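Local coordinates for protein uroporphyrinogen III synthase (Thermus thermophilus, PDB 1WCW) that probably closes linear hydroxymethylbilane into the macrocycle uroporphyrinogen III, inverting the last pyrrole ring, on the route to haems and other tetrapyrroles, at residues L95-A99 and D117-L123; L123-L127 and A149-R153. One frame throughout, in Å; residues are numbered along the deposited sequence.

Both contacts sit in the same alpha/beta domain and meet at Leu123, the last residue of segment 117-123 and the first of 123-127. Interaction 1 is the more polar and only partly buried: a single backbone hydrogen bond, a capped helical turn and a bound glycerol, at the end of strand 93-96. Interaction 2, its centre about 11 Å away, is a buried contact where leucines pack on helix 144-152 and an arginine at the helix end takes two backbone carbonyls. Leu95 ties them together, its CD1 lying 3.5 Å from Leu126 O and 3.6 Å from Leu127 CD2. The run 117-127 thus lies between strand 93-96 and helix 144-152, touching both along its length.

Interaction 1: L95-A99 and D117-L123; sequences LARGA and DGTSKSL. With GOL (glycerol), chain B.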
loop_
_atom_site.group_PDB
_atom_site.type_symbol
_atom_site.label_atom_id
_atom_site.label_comp_id
_atom_site.label_asym_id
_atom_site.label_seq_id
_atom_site.Cartn_x
_atom_site.Cartn_y
_atom_site.Cartn_z
ATOM N N LEU A 95 3.676 17.181 2.956
ATOM C CA LEU A 95 3.953 15.992 3.736
ATOM C C LEU A 95 3.923 14.737 2.918
ATOM O O LEU A 95 3.063 14.609 2.003
ATOM C CB LEU A 95 2.924 15.812 4.814
ATOM C CG LEU A 95 2.931 16.846 5.914
ATOM C CD1 LEU A 95 1.757 16.644 6.818
ATOM C CD2 LEU A 95 4.271 16.785 6.735
ATOM N N ALA A 96 4.819 13.806 3.164
ATOM C CA ALA A 96 4.751 12.496 2.467
ATOM C C ALA A 96 4.584 11.454 3.539
ATOM O O ALA A 96 5.246 11.467 4.572
ATOM C CB ALA A 96 5.993 12.293 1.705
ATOM N N ARG A 97 3.662 10.524 3.325
ATOM C CA ARG A 97 3.431 9.481 4.313
ATOM C C ARG A 97 4.669 8.601 4.484
ATOM O O ARG A 97 4.937 8.176 5.612
ATOM C CB ARG A 97 2.237 8.613 3.887
ATOM C CG ARG A 97 1.881 7.542 4.913
ATOM C CD ARG A 97 0.685 6.688 4.441
ATOM N NE ARG A 97 0.922 5.995 3.193
ATOM C CZ ARG A 97 0.058 5.145 2.623
ATOM N NH1 ARG A 97 -1.079 4.868 3.214
ATOM N NH2 ARG A 97 0.368 4.660 1.437
ATOM N N GLY A 98 5.424 8.363 3.425
ATOM C CA GLY A 98 6.582 7.476 3.514
ATOM C C GLY A 98 7.569 7.787 2.420
ATOM O O GLY A 98 7.375 8.723 1.644
ATOM N N ALA A 99 8.613 6.955 2.321
ATOM C CA ALA A 99 9.666 7.149 1.355
ATOM C C ALA A 99 9.293 7.191 -0.092
ATOM O O ALA A 99 9.902 7.960 -0.824
ATOM C CB ALA A 99 10.737 6.078 1.554
ATOM N N ASP A 117 6.572 7.360 8.321
ATOM C CA ASP A 117 7.212 6.049 8.257
ATOM C C ASP A 117 6.379 5.051 7.461
ATOM O O ASP A 117 6.543 3.796 7.596
ATOM C CB ASP A 117 7.536 5.512 9.666
ATOM C CG ASP A 117 6.327 5.030 10.411
ATOM O OD1 ASP A 117 5.232 4.956 9.798
ATOM O OD2 ASP A 117 6.443 4.696 11.634
ATOM N N GLY A 118 5.504 5.556 6.601
ATOM C CA GLY A 118 4.645 4.711 5.791
ATOM C C GLY A 118 3.265 4.478 6.397
ATOM O O GLY A 118 2.421 3.841 5.806
ATOM N N THR A 119 2.986 5.005 7.581
ATOM C CA THR A 119 1.719 4.796 8.225
ATOM C C THR A 119 1.001 6.085 8.529
ATOM O O THR A 119 1.671 7.119 8.735
ATOM C CB THR A 119 1.851 4.074 9.619
ATOM O OG1 THR A 119 2.561 4.938 10.533
ATOM C CG2 THR A 119 2.640 2.773 9.471
ATOM N N SER A 120 -0.319 6.083 8.560
ATOM C CA SER A 120 -1.050 7.279 8.924
ATOM C C SER A 120 -0.676 7.767 10.315
ATOM O O SER A 120 -0.548 8.976 10.521
ATOM C CB SER A 120 -2.555 7.029 8.932
ATOM O OG SER A 120 -2.992 6.868 7.595
ATOM N N LYS A 121 -0.531 6.852 11.287
ATOM C CA LYS A 121 -0.234 7.308 12.624
ATOM C C LYS A 121 1.089 8.044 12.698
ATOM O O LYS A 121 1.233 8.990 13.491
ATOM C CB LYS A 121 -0.238 6.166 13.617
ATOM C CG LYS A 121 0.671 4.996 13.233
ATOM C CD LYS A 121 0.896 3.993 14.395
ATOM C CE LYS A 121 1.570 2.683 13.859
ATOM N NZ LYS A 121 2.154 1.727 14.872
ATOM N N SER A 122 2.069 7.705 11.880
ATOM C CA SER A 122 3.360 8.377 11.937
ATOM C C SER A 122 3.239 9.828 11.505
ATOM O O SER A 122 4.158 10.624 11.771
ATOM C CB SER A 122 4.417 7.691 11.050
ATOM O OG SER A 122 4.097 7.861 9.645
ATOM N N LEU A 123 2.176 10.187 10.765
ATOM C CA LEU A 123 1.984 11.575 10.323
ATOM C C LEU A 123 1.379 12.460 11.407
ATOM O O LEU A 123 1.457 13.710 11.285
ATOM C CB LEU A 123 1.073 11.653 9.102
ATOM C CG LEU A 123 1.740 11.105 7.844
ATOM C CD1 LEU A 123 0.725 11.069 6.733
ATOM C CD2 LEU A 123 2.980 11.928 7.388
HETATM C C1 GOL B . -0.533 2.251 6.166
HETATM O O1 GOL B . -0.928 1.268 5.193
HETATM C C2 GOL B . -1.807 2.748 6.855
HETATM O O2 GOL B . -1.432 3.371 8.094
HETATM C C3 GOL B . -2.600 3.688 6.013
HETATM O O3 GOL B . -1.891 4.991 5.852
#
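The backbones touch where Gly98 CA and Gly118 CA come within 4.1 Å: a CB on Gly98 would fall tight against Gly118 CA, whereas Gly118 is glycine for its own reason, a phi of 95° that would jam a CB against the carbonyl O of Asp117. Here Gly118 N donates to Arg97 O (2.9 Å), a lone hydrogen bond across the pair. Nearby, Leu123 CD2 packs 3.6 Å from Ala96 O. These loops follow parallel strands 93-96 and 114-115, at the C-terminal end of the strands of a doubly wound alpha/beta sheet, where such folds commonly bind ligands. The Arg97 side chain runs over 118-120, one face of its guanidinium covered by Gly118 O; NH1 also bonds Tyr139. A glycerol, probably from the crystallisation liquor, takes NH1 of Arg97 at O3 (2.8 Å), hydrogen-bonds Ser120 OG through the same O3 (2.8 Å) and accepts from Ser120 N at O2 (3.0 Å). Side chains brace the short, weakly bonded helix 120-123 and its lead-in: Thr119 OG1, at the N-cap, accepts from Ser122 N (3.1 Å) and donates to Asp117 OD1 (2.8 Å), while Ser122 OG accepts from Asp117 N (2.9 Å) and donates to Thr119 O (2.7 Å).

Interaction 2: L123-L127 and A149-R153; sequences LLPLL and ALAER
Start with the backbone of 123-127: a 3-10 turn spans 124-126, with Leu126 N donating to Leu123 O (2.9 Å) and Leu127 N to Leu124 O (3.2 Å). Leu127 then opens out at phi/psi -93/113. Across from it, 149-152 is the last turn of an alpha helix, closed by Arg153 N to Ala149 O (2.9 Å), and Arg153 leaves it at -76/-4. In register, Leu124 CA faces Ala149 CA at 7.4 Å and Leu127 CA faces Leu150 CA at 7.2 Å. Leu124, Leu127 and Leu150 are all mt rotamers. Leu127 points toward the helix and sets CD1 3.5 Å from Ala149 CB and CD2 3.9 Å from Leu150 CD2, so the small alanine lets it come in close. Leu124 leaves its backbone sideways, yet its CD2 touches Ala149 CB at 3.8 Å. Arg153 starts m, m (chi1 -69°, chi2 -63°), which folds the chain back toward the turn, then runs t at chi3 with chi4 at -83°. The guanidinium meets both carbonyls near its plane: NE donates to Leu127 O (2.7 Å) and NH2 to Leu124 O (2.8 Å). Leu124 O therefore serves both its own turn and the arginine. Leu127 also reaches Leu64 and Leu95 on the sheet, while Arg153 bonds Gly130 through its backbone. This is packing between successive connections, the short, irregular helical one from 114-115 to 132-137 and the beta-alpha-beta crossover from 132-137 through helix 144-152 to 155-167, on one face of a doubly wound alpha/beta sheet.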
loop_
_atom_site.group_PDB
_atom_site.type_symbol
_atom_site.label_atom_id
_atom_site.label_comp_id
_atom_site.label_asym_id
_atom_site.label_seq_id
_atom_site.Cartn_x
_atom_site.Cartn_y
_atom_site.Cartn_z
ATOM N N LEU A 123 2.176 10.187 10.765
ATOM C CA LEU A 123 1.984 11.575 10.323
ATOM C C LEU A 123 1.379 12.460 11.407
ATOM O O LEU A 123 1.457 13.710 11.285
ATOM C CB LEU A 123 1.073 11.653 9.102
ATOM C CG LEU A 123 1.740 11.105 7.844
ATOM C CD1 LEU A 123 0.725 11.069 6.733
ATOM C CD2 LEU A 123 2.980 11.928 7.388
ATOM N N LEU A 124 0.746 11.888 12.440
ATOM C CA LEU A 124 0.153 12.778 13.467
ATOM C C LEU A 124 1.041 13.944 13.990
ATOM O O LEU A 124 0.592 15.103 14.027
ATOM C CB LEU A 124 -0.384 11.927 14.599
ATOM C CG LEU A 124 -1.440 10.936 14.131
ATOM C CD1 LEU A 124 -1.741 9.996 15.337
ATOM C CD2 LEU A 124 -2.707 11.611 13.586
ATOM N N PRO A 125 2.295 13.688 14.426
ATOM C CA PRO A 125 3.158 14.795 14.922
ATOM C C PRO A 125 3.637 15.733 13.873
ATOM O O PRO A 125 4.205 16.821 14.153
ATOM C CB PRO A 125 4.292 14.062 15.621
ATOM C CG PRO A 125 4.429 12.771 14.812
ATOM C CD PRO A 125 2.972 12.367 14.562
ATOM N N LEU A 126 3.400 15.366 12.614
ATOM C CA LEU A 126 3.818 16.175 11.487
ATOM C C LEU A 126 2.637 16.945 10.932
ATOM O O LEU A 126 2.862 17.681 9.940
ATOM C CB LEU A 126 4.407 15.244 10.395
ATOM C CG LEU A 126 5.455 14.252 10.860
ATOM C CD1 LEU A 126 5.961 13.457 9.600
ATOM C CD2 LEU A 126 6.683 14.943 11.499
ATOM N N LEU A 127 1.403 16.756 11.453
ATOM C CA LEU A 127 0.249 17.460 10.912
ATOM C C LEU A 127 0.116 18.701 11.731
ATOM O O LEU A 127 -0.283 18.640 12.917
ATOM C CB LEU A 127 -1.073 16.669 11.032
ATOM C CG LEU A 127 -1.247 15.374 10.262
ATOM C CD1 LEU A 127 -2.616 14.771 10.605
ATOM C CD2 LEU A 127 -1.084 15.619 8.804
ATOM N N ALA A 149 -7.961 13.464 11.438
ATOM C CA ALA A 149 -6.922 14.323 12.029
ATOM C C ALA A 149 -6.769 15.654 11.262
ATOM O O ALA A 149 -6.610 16.714 11.882
ATOM C CB ALA A 149 -5.623 13.601 12.055
ATOM N N LEU A 150 -6.852 15.671 9.920
ATOM C CA LEU A 150 -6.721 16.917 9.188
ATOM C C LEU A 150 -7.837 17.854 9.610
ATOM O O LEU A 150 -7.588 19.068 9.779
ATOM C CB LEU A 150 -6.789 16.673 7.684
ATOM C CG LEU A 150 -5.497 16.069 7.142
ATOM C CD1 LEU A 150 -5.792 15.578 5.745
ATOM C CD2 LEU A 150 -4.347 17.077 7.199
ATOM N N ALA A 151 -9.050 17.325 9.780
ATOM C CA ALA A 151 -10.169 18.194 10.197
ATOM C C ALA A 151 -9.947 18.705 11.610
ATOM O O ALA A 151 -10.170 19.910 11.880
ATOM C CB ALA A 151 -11.500 17.405 10.106
ATOM N N GLU A 152 -9.469 17.844 12.504
ATOM C CA GLU A 152 -9.185 18.267 13.891
ATOM C C GLU A 152 -8.121 19.363 13.916
ATOM O O GLU A 152 -8.150 20.279 14.769
ATOM C CB GLU A 152 -8.747 17.073 14.746
ATOM C CG GLU A 152 -9.866 16.128 15.116
ATOM C CD GLU A 152 -9.364 14.951 15.968
ATOM O OE1 GLU A 152 -8.442 14.204 15.531
ATOM O OE2 GLU A 152 -9.890 14.768 17.089
ATOM N N ARG A 153 -7.167 19.287 12.999
ATOM C CA ARG A 153 -6.109 20.284 12.917
ATOM C C ARG A 153 -6.546 21.607 12.292
ATOM O O ARG A 153 -5.731 22.526 12.181
ATOM C CB ARG A 153 -4.935 19.702 12.099
ATOM C CG ARG A 153 -4.178 18.596 12.754
ATOM C CD ARG A 153 -3.468 19.000 14.037
ATOM N NE ARG A 153 -2.479 17.970 14.321
ATOM C CZ ARG A 153 -2.778 16.834 14.934
ATOM N NH1 ARG A 153 -4.020 16.624 15.350
ATOM N NH2 ARG A 153 -1.894 15.856 15.012
#